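Local coordinates for protein dihydropteroate synthase (Xanthomonas albilineans GPE PC73, PDB 6DAY) that probably catalyses the condensation of para-aminobenzoate with 6-hydroxymethyl-7,8-dihydropterin diphosphate to give 7,8-dihydropteroate, the immediate precursor of folates, at residues His48-Ala53 against Val91-Leu96; Met144-Asp149 against Phe193-Ser198; Gly222-Arg227 against Val262-Ala267. All coordinates share one frame; numbering follows the deposited sequence.

Interaction 1: residues His48-Ala53 against Val91-Leu96. With PAB (4-aminobenzoic acid), chain T.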
# COMPACT_ATOMS: atom_id res chain seq x y z
N HIS D 48 0.13 5.62 -11.71
CA HIS D 48 -0.11 6.41 -10.50
C HIS D 48 -0.30 7.89 -10.82
O HIS D 48 -1.23 8.54 -10.29
CB HIS D 48 1.05 6.21 -9.53
CG HIS D 48 0.83 6.84 -8.20
ND1 HIS D 48 -0.21 6.46 -7.38
CD2 HIS D 48 1.50 7.81 -7.54
CE1 HIS D 48 -0.17 7.18 -6.27
NE2 HIS D 48 0.84 8.02 -6.35
N GLY D 49 0.56 8.47 -11.66
CA GLY D 49 0.38 9.86 -12.07
C GLY D 49 -0.97 10.10 -12.73
O GLY D 49 -1.64 11.12 -12.48
N LEU D 50 -1.42 9.15 -13.54
CA LEU D 50 -2.72 9.29 -14.19
C LEU D 50 -3.86 9.27 -13.16
O LEU D 50 -4.83 10.02 -13.29
CB LEU D 50 -2.90 8.19 -15.25
CG LEU D 50 -2.00 8.34 -16.47
CD1 LEU D 50 -2.38 7.23 -17.48
CD2 LEU D 50 -2.24 9.71 -17.10
N ARG D 51 -3.75 8.41 -12.14
CA ARG D 51 -4.74 8.40 -11.06
C ARG D 51 -4.72 9.71 -10.29
O ARG D 51 -5.77 10.25 -9.95
CB ARG D 51 -4.48 7.21 -10.14
CG ARG D 51 -5.26 7.19 -8.85
CD ARG D 51 -5.29 5.76 -8.30
NE ARG D 51 -4.08 5.41 -7.54
CZ ARG D 51 -3.85 5.85 -6.30
NH1 ARG D 51 -4.72 6.65 -5.69
NH2 ARG D 51 -2.74 5.50 -5.66
N LEU D 52 -3.53 10.26 -10.03
CA LEU D 52 -3.47 11.54 -9.30
C LEU D 52 -4.07 12.67 -10.13
O LEU D 52 -4.75 13.56 -9.59
CB LEU D 52 -2.02 11.86 -8.92
CG LEU D 52 -1.37 10.87 -7.96
CD1 LEU D 52 -0.09 11.43 -7.39
CD2 LEU D 52 -2.36 10.51 -6.80
N ALA D 53 -3.85 12.65 -11.45
CA ALA D 53 -4.51 13.63 -12.31
C ALA D 53 -6.03 13.48 -12.24
O ALA D 53 -6.75 14.48 -12.15
CB ALA D 53 -4.02 13.49 -13.76
N VAL D 91 3.47 13.40 -20.31
CA VAL D 91 3.23 14.61 -21.08
C VAL D 91 2.24 14.32 -22.20
O VAL D 91 1.42 15.17 -22.56
CB VAL D 91 4.58 15.18 -21.58
CG1 VAL D 91 5.12 14.34 -22.70
CG2 VAL D 91 4.40 16.63 -22.02
N ALA D 92 2.25 13.10 -22.73
CA ALA D 92 1.34 12.69 -23.78
C ALA D 92 -0.05 12.31 -23.26
O ALA D 92 -1.00 12.23 -24.04
CB ALA D 92 1.92 11.50 -24.54
N GLN D 93 -0.16 11.96 -21.98
CA GLN D 93 -1.41 11.42 -21.44
C GLN D 93 -2.07 12.33 -20.42
O GLN D 93 -3.12 11.95 -19.86
CB GLN D 93 -1.17 10.03 -20.84
CG GLN D 93 -0.74 9.02 -21.95
CD GLN D 93 -0.28 7.69 -21.41
OE1 GLN D 93 0.88 7.32 -21.61
NE2 GLN D 93 -1.17 6.95 -20.78
N THR D 94 -1.48 13.48 -20.12
CA THR D 94 -2.12 14.44 -19.20
C THR D 94 -2.05 15.83 -19.81
O THR D 94 -1.31 16.06 -20.76
CB THR D 94 -1.44 14.49 -17.82
OG1 THR D 94 -0.13 15.06 -17.95
CG2 THR D 94 -1.32 13.12 -17.20
N ALA D 95 -2.91 16.73 -19.32
CA ALA D 95 -2.82 18.14 -19.68
C ALA D 95 -2.18 19.00 -18.59
O ALA D 95 -2.07 20.22 -18.75
CB ALA D 95 -4.22 18.67 -20.01
N LEU D 96 -1.72 18.37 -17.47
CA LEU D 96 -1.19 19.02 -16.28
C LEU D 96 0.25 19.49 -16.47
O LEU D 96 1.05 18.81 -17.11
CB LEU D 96 -1.18 18.05 -15.09
CG LEU D 96 -2.54 17.63 -14.55
CD1 LEU D 96 -2.30 16.91 -13.22
CD2 LEU D 96 -3.43 18.86 -14.40
C1' PAB T . -2.69 3.90 -9.08
O1' PAB T . -3.36 4.81 -8.45
O2' PAB T . -1.51 3.66 -8.71
C1 PAB T . -3.24 3.07 -10.26
C2 PAB T . -4.32 3.47 -11.04
C3 PAB T . -4.76 2.69 -12.10
C4 PAB T . -4.14 1.48 -12.41
C5 PAB T . -3.06 1.07 -11.65
C6 PAB T . -2.62 1.86 -10.59
N4 PAB T . -4.61 0.66 -13.52
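Leu50 reaches the segment 91-96 with both methyls, CD2 against Thr94 and the Gln93 backbone, CD1 against the Gln93 amide. Its CD2 meets the methyl of Thr94, CD2 to CG2 3.5 Å, and lies 3.7 Å from Gln93 O. The Thr94 methyl faces the helix because CG2 stands anti to the carbonyl carbon; its hydroxyl, OG1, bonds instead to the carbonyl O of Leu90. One turn along from Leu50, Ala53 points straight at the other segment, and its CB touches Leu96 CD1 at 3.9 Å. Helices 41-54 and 76-93 are successive outer helices of a TIM barrel, and strand 59-63 comes between them in the chain: Leu52 and Leu96 both reach Leu60 on that strand. Arg13 donates to the carbonyls of Val91 and Leu96. Packing thins toward the solvent. There the extended chain of Gln93 crosses Leu50 at about a right angle, and its amide NE2 comes within 3.5 Å of Leu50 CD1, a polar group lying beside a methyl without any hydrogen bond between the two segments. Farther round the first helix, turned from Val91-Leu96, a 4-aminobenzoic acid is modelled implausibly close to Arg51, which makes its placement doubtful, including the weak contact from His48 ND1 to O2'.

Interaction 2: residues Met144-Asp149 against Phe193-Ser198. With PAB (4-aminobenzoic acid), chain R.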
# COMPACT_ATOMS: atom_id res chain seq x y z
N MET D 144 14.49 24.61 -2.32
CA MET D 144 14.18 24.02 -1.02
C MET D 144 15.32 24.26 -0.03
O MET D 144 16.48 24.37 -0.43
CB MET D 144 13.96 22.52 -1.17
CG MET D 144 13.12 21.94 -0.02
SD MET D 144 13.10 20.14 0.12
CE MET D 144 14.74 19.84 0.81
N HIS D 145 15.00 24.29 1.26
CA HIS D 145 16.04 24.34 2.27
C HIS D 145 16.39 22.95 2.77
O HIS D 145 15.52 22.18 3.17
CB HIS D 145 15.68 25.19 3.49
CG HIS D 145 16.64 25.01 4.63
ND1 HIS D 145 16.53 24.00 5.56
CD2 HIS D 145 17.77 25.70 4.95
CE1 HIS D 145 17.52 24.09 6.43
NE2 HIS D 145 18.29 25.11 6.08
N MET D 146 17.70 22.62 2.71
CA MET D 146 18.10 21.44 3.45
C MET D 146 19.52 21.67 3.94
O MET D 146 20.29 22.36 3.26
CB MET D 146 17.98 20.14 2.65
CG MET D 146 19.00 19.94 1.62
SD MET D 146 18.64 18.37 0.80
CE MET D 146 19.35 17.22 1.96
N PRO D 147 19.86 21.21 5.12
CA PRO D 147 21.25 21.37 5.58
C PRO D 147 22.19 20.35 4.95
O PRO D 147 23.39 20.61 4.82
CB PRO D 147 21.13 21.19 7.10
CG PRO D 147 19.97 20.27 7.27
CD PRO D 147 19.02 20.53 6.12
N GLY D 148 21.67 19.19 4.54
CA GLY D 148 22.53 18.10 4.12
C GLY D 148 22.94 17.99 2.66
O GLY D 148 23.50 18.93 2.08
N ASP D 149 22.64 16.83 2.07
CA ASP D 149 23.20 16.38 0.80
C ASP D 149 24.72 16.48 0.79
O ASP D 149 25.41 15.48 1.00
CB ASP D 149 22.63 17.15 -0.38
N PHE D 193 10.20 20.88 4.84
CA PHE D 193 9.79 20.12 6.00
C PHE D 193 10.38 18.71 5.95
O PHE D 193 10.41 18.07 4.89
CB PHE D 193 8.27 20.07 6.03
CG PHE D 193 7.63 21.39 6.29
CD1 PHE D 193 7.72 21.98 7.55
CD2 PHE D 193 6.88 22.03 5.32
CE1 PHE D 193 7.09 23.18 7.84
CE2 PHE D 193 6.25 23.25 5.59
CZ PHE D 193 6.37 23.83 6.87
N GLY D 194 10.87 18.24 7.11
CA GLY D 194 11.44 16.91 7.24
C GLY D 194 12.92 16.77 6.88
O GLY D 194 13.51 15.74 7.21
N PHE D 195 13.53 17.76 6.20
CA PHE D 195 14.91 17.61 5.72
C PHE D 195 15.86 18.20 6.76
O PHE D 195 16.13 19.40 6.77
CB PHE D 195 15.13 18.29 4.37
CG PHE D 195 14.53 17.53 3.21
CD1 PHE D 195 13.17 17.57 2.97
CD2 PHE D 195 15.34 16.80 2.36
CE1 PHE D 195 12.61 16.90 1.88
CE2 PHE D 195 14.80 16.11 1.29
CZ PHE D 195 13.44 16.17 1.05
N GLY D 196 16.39 17.35 7.63
CA GLY D 196 17.27 17.90 8.63
C GLY D 196 16.57 18.69 9.71
O GLY D 196 17.17 19.61 10.26
N LYS D 197 15.28 18.41 9.97
CA LYS D 197 14.52 19.11 11.01
C LYS D 197 13.78 18.14 11.92
O LYS D 197 13.13 17.20 11.48
CB LYS D 197 13.51 20.04 10.37
CG LYS D 197 14.18 21.18 9.59
CD LYS D 197 13.45 21.46 8.30
CE LYS D 197 14.17 22.55 7.52
NZ LYS D 197 14.72 21.94 6.30
N SER D 198 13.83 18.44 13.22
CA SER D 198 13.09 17.67 14.20
C SER D 198 11.61 18.00 14.09
O SER D 198 11.20 18.95 13.43
CB SER D 198 13.58 18.00 15.60
OG SER D 198 13.10 19.29 15.96
C1' PAB R . 10.53 12.52 6.45
O1' PAB R . 9.72 11.58 6.67
O2' PAB R . 10.91 13.25 7.38
C1 PAB R . 11.03 12.77 5.03
C2 PAB R . 10.50 12.01 4.01
C3 PAB R . 10.92 12.19 2.71
C4 PAB R . 11.90 13.13 2.44
C5 PAB R . 12.44 13.90 3.47
C6 PAB R . 12.01 13.72 4.77
N4 PAB R . 12.33 13.30 1.05
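Lys197 NZ is gripped from several directions at once. It donates to His145 ND1 over 2.8 Å, in the plane of the imidazole and at its edge, to the carbonyl O of Phe195 in its own segment at 2.9 Å, and more weakly to His145 O. The carbonyl of Gly192 adds a further bond, so the buried ammonium has oxygen and nitrogen acceptors gathered round it, which probably stabilises its positive charge. Bends at chi2 (140°) and chi4 turn the end of the chain toward both His145 and the carbonyl of Phe195. The imidazole in turn meets Phe169 edge to face, a second-shell contact that probably limits the ring's rotation.

Beside the ammonium group the Phe195 ring is packed on both faces. Met144 comes across at about a right angle and places its methyl over the middle of one face, CE standing 3.4 Å from the ring centroid and 13° off the normal, a CH-pi contact; its sulfur SD lies over the same face at 4.0 Å from the centroid and makes a Met-aromatic contact. Met146 adds a more oblique one with SD, while its CB touches Phe195 CB. Over the opposite face, toward the rim, lies C5 of 4-aminobenzoic acid, 3.4 Å above the ring plane; its amino N4 is 3.1 Å from Phe195 CZ. Pro147 closes the outer end, with CD 3.2 Å from Phe195 O and CG against Gly196 CA.

Both segments are loops that follow neighbouring parallel strands, 141-144 and 187-190, at their C-terminal ends. That is the mouth of a TIM barrel, where enzymes of this fold keep their active sites, and the bound 4-aminobenzoic acid on Phe195 is consistent with a substrate pocket there.

Interaction 3: residues Gly222-Arg227 against Val262-Ala267. With PAB (4-aminobenzoic acid), chain R; SO4 (sulfate ion), chain U.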
# COMPACT_ATOMS: atom_id res chain seq x y z
N GLY D 222 5.44 20.82 1.82
CA GLY D 222 5.32 19.39 1.62
C GLY D 222 5.55 18.65 2.92
O GLY D 222 6.68 18.46 3.33
N LEU D 223 4.46 18.26 3.60
CA LEU D 223 4.57 17.50 4.84
C LEU D 223 3.98 16.11 4.70
O LEU D 223 3.72 15.44 5.71
CB LEU D 223 3.87 18.22 6.00
CG LEU D 223 4.42 19.61 6.31
CD1 LEU D 223 3.43 20.68 5.86
CD2 LEU D 223 4.69 19.70 7.78
N SER D 224 3.77 15.66 3.47
CA SER D 224 2.94 14.48 3.24
C SER D 224 3.54 13.20 3.80
O SER D 224 4.60 12.73 3.35
CB SER D 224 2.66 14.35 1.74
OG SER D 224 1.76 13.27 1.48
N ARG D 225 2.82 12.59 4.74
CA ARG D 225 3.18 11.32 5.36
C ARG D 225 4.55 11.34 6.00
O ARG D 225 5.16 10.30 6.20
CB ARG D 225 3.07 10.16 4.36
CG ARG D 225 1.75 10.11 3.62
CD ARG D 225 1.71 8.82 2.77
NE ARG D 225 0.42 8.64 2.14
CZ ARG D 225 0.05 7.56 1.46
NH1 ARG D 225 0.90 6.55 1.30
NH2 ARG D 225 -1.16 7.50 0.95
N LYS D 226 5.05 12.52 6.35
CA LYS D 226 6.39 12.55 6.90
C LYS D 226 6.43 12.07 8.35
O LYS D 226 5.41 12.00 9.07
CB LYS D 226 6.93 13.97 6.80
CG LYS D 226 7.07 14.39 5.34
CD LYS D 226 8.23 15.30 5.17
CE LYS D 226 8.41 15.70 3.70
NZ LYS D 226 8.79 14.56 2.84
N ARG D 227 7.66 11.75 8.77
CA ARG D 227 7.92 11.20 10.09
C ARG D 227 7.37 12.14 11.17
O ARG D 227 6.83 11.67 12.17
CB ARG D 227 9.43 10.95 10.28
CG ARG D 227 9.92 9.62 9.68
CD ARG D 227 9.13 8.42 10.24
NE ARG D 227 9.19 7.18 9.45
CZ ARG D 227 8.86 7.07 8.16
NH1 ARG D 227 8.46 8.12 7.46
NH2 ARG D 227 8.95 5.90 7.56
N VAL D 262 1.83 16.58 -2.20
CA VAL D 262 1.12 15.56 -1.41
C VAL D 262 1.05 14.23 -2.13
O VAL D 262 1.01 14.15 -3.37
CB VAL D 262 -0.34 16.02 -1.05
CG1 VAL D 262 -0.32 17.45 -0.54
CG2 VAL D 262 -1.23 15.93 -2.27
N HIS D 263 0.94 13.16 -1.33
CA HIS D 263 0.58 11.86 -1.87
C HIS D 263 -0.93 11.72 -2.04
O HIS D 263 -1.39 11.14 -3.02
CB HIS D 263 1.02 10.73 -0.93
CG HIS D 263 2.49 10.69 -0.68
ND1 HIS D 263 3.07 11.34 0.38
CD2 HIS D 263 3.49 10.05 -1.34
CE1 HIS D 263 4.38 11.13 0.35
NE2 HIS D 263 4.66 10.35 -0.68
N ASP D 264 -1.68 12.24 -1.06
CA ASP D 264 -3.14 11.99 -0.96
C ASP D 264 -3.91 13.13 -1.61
O ASP D 264 -4.46 14.05 -0.97
CB ASP D 264 -3.52 11.75 0.49
CG ASP D 264 -2.70 10.61 1.07
OD1 ASP D 264 -3.01 9.44 0.75
OD2 ASP D 264 -1.70 10.86 1.78
N VAL D 265 -3.96 13.05 -2.93
CA VAL D 265 -4.43 14.17 -3.73
C VAL D 265 -5.92 14.40 -3.52
O VAL D 265 -6.34 15.52 -3.21
CB VAL D 265 -4.05 13.96 -5.20
CG1 VAL D 265 -4.77 14.99 -6.08
CG2 VAL D 265 -2.50 14.09 -5.38
N ALA D 266 -6.75 13.35 -3.67
CA ALA D 266 -8.19 13.54 -3.58
C ALA D 266 -8.59 14.13 -2.22
O ALA D 266 -9.45 15.02 -2.13
CB ALA D 266 -8.90 12.19 -3.80
N ALA D 267 -8.00 13.59 -1.14
CA ALA D 267 -8.34 14.08 0.21
C ALA D 267 -7.92 15.52 0.41
O ALA D 267 -8.64 16.30 1.05
CB ALA D 267 -7.66 13.20 1.26
C1' PAB R . 10.53 12.52 6.45
O1' PAB R . 9.72 11.58 6.67
O2' PAB R . 10.91 13.25 7.38
C1 PAB R . 11.03 12.77 5.03
C2 PAB R . 10.50 12.01 4.01
C3 PAB R . 10.92 12.19 2.71
C4 PAB R . 11.90 13.13 2.44
C5 PAB R . 12.44 13.90 3.47
C6 PAB R . 12.01 13.72 4.77
N4 PAB R . 12.33 13.30 1.05
S SO4 U . 8.63 11.55 -0.98
O1 SO4 U . 7.59 10.52 -1.08
O2 SO4 U . 9.71 11.10 -0.10
O3 SO4 U . 9.24 11.79 -2.31
O4 SO4 U . 8.05 12.80 -0.48
O HOH W 1 -0.84 13.39 1.63
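Leu223 to Lys226 form a type II beta turn, in which the CA of Ser224 lies 5.1 Å from the CA of Val262. Both segments lie at the C-terminal ends of the parallel strands 220-221 and 259-262, at the mouth of the TIM barrel. Ser224 OG sits at the centre of the contact, held by three bonds: it accepts the backbone N-H of His263 over 2.9 Å, pairs with His263 ND1 at 2.6 Å, and binds a water. A chi1 of -175° directs the hydroxyl at both of these nitrogens; it meets the ring at its edge and probably restrains its rotation. The other ring nitrogen, NE2, donates to sulfate O1 at 3.0 Å. The sulfate, probably from the crystallisation liquor, is also bonded by Asn27 and Arg261, consistent with the place of a substrate phosphate.

Arg225 stretches across His263, whose CB lies over a face of the guanidinium, and meets Asp264 side-on. NE donates to the syn lone pair of OD2, and NH2 to OD1 at 2.7 Å; the guanidinium and carboxylate planes are 26° apart, so this salt bridge is a nearly flat, two-pronged pairing. Just past the turn, at the start of helix 227-233, Arg227 N donates to O1' of a bound 4-aminobenzoic acid. The water on Ser224 OG also accepts from Asp264 N and donates to Asp264 OD2 at 2.7 Å.

How the interactions relate
The three contacts come in series along the chain and sample different parts of one TIM barrel. Interaction 1 lies on the outside, between the first two barrel helices, its centre about 29 Å from that of interaction 2 on the other side of the chain's centre. Interactions 2 and 3 join loops after strands 141-144, 187-190, 220-221 and 259-262; their centres are about 17 Å apart, yet Phe193 packs on Leu223 and Lys226, and both touch the same 4-aminobenzoic acid. Interaction 3 also reaches interaction 1, about 18 Å off between centres, where Leu52 meets His263 and Val265. One barrel thus combines outer helix packing with a ligand-binding mouth built from separate loops.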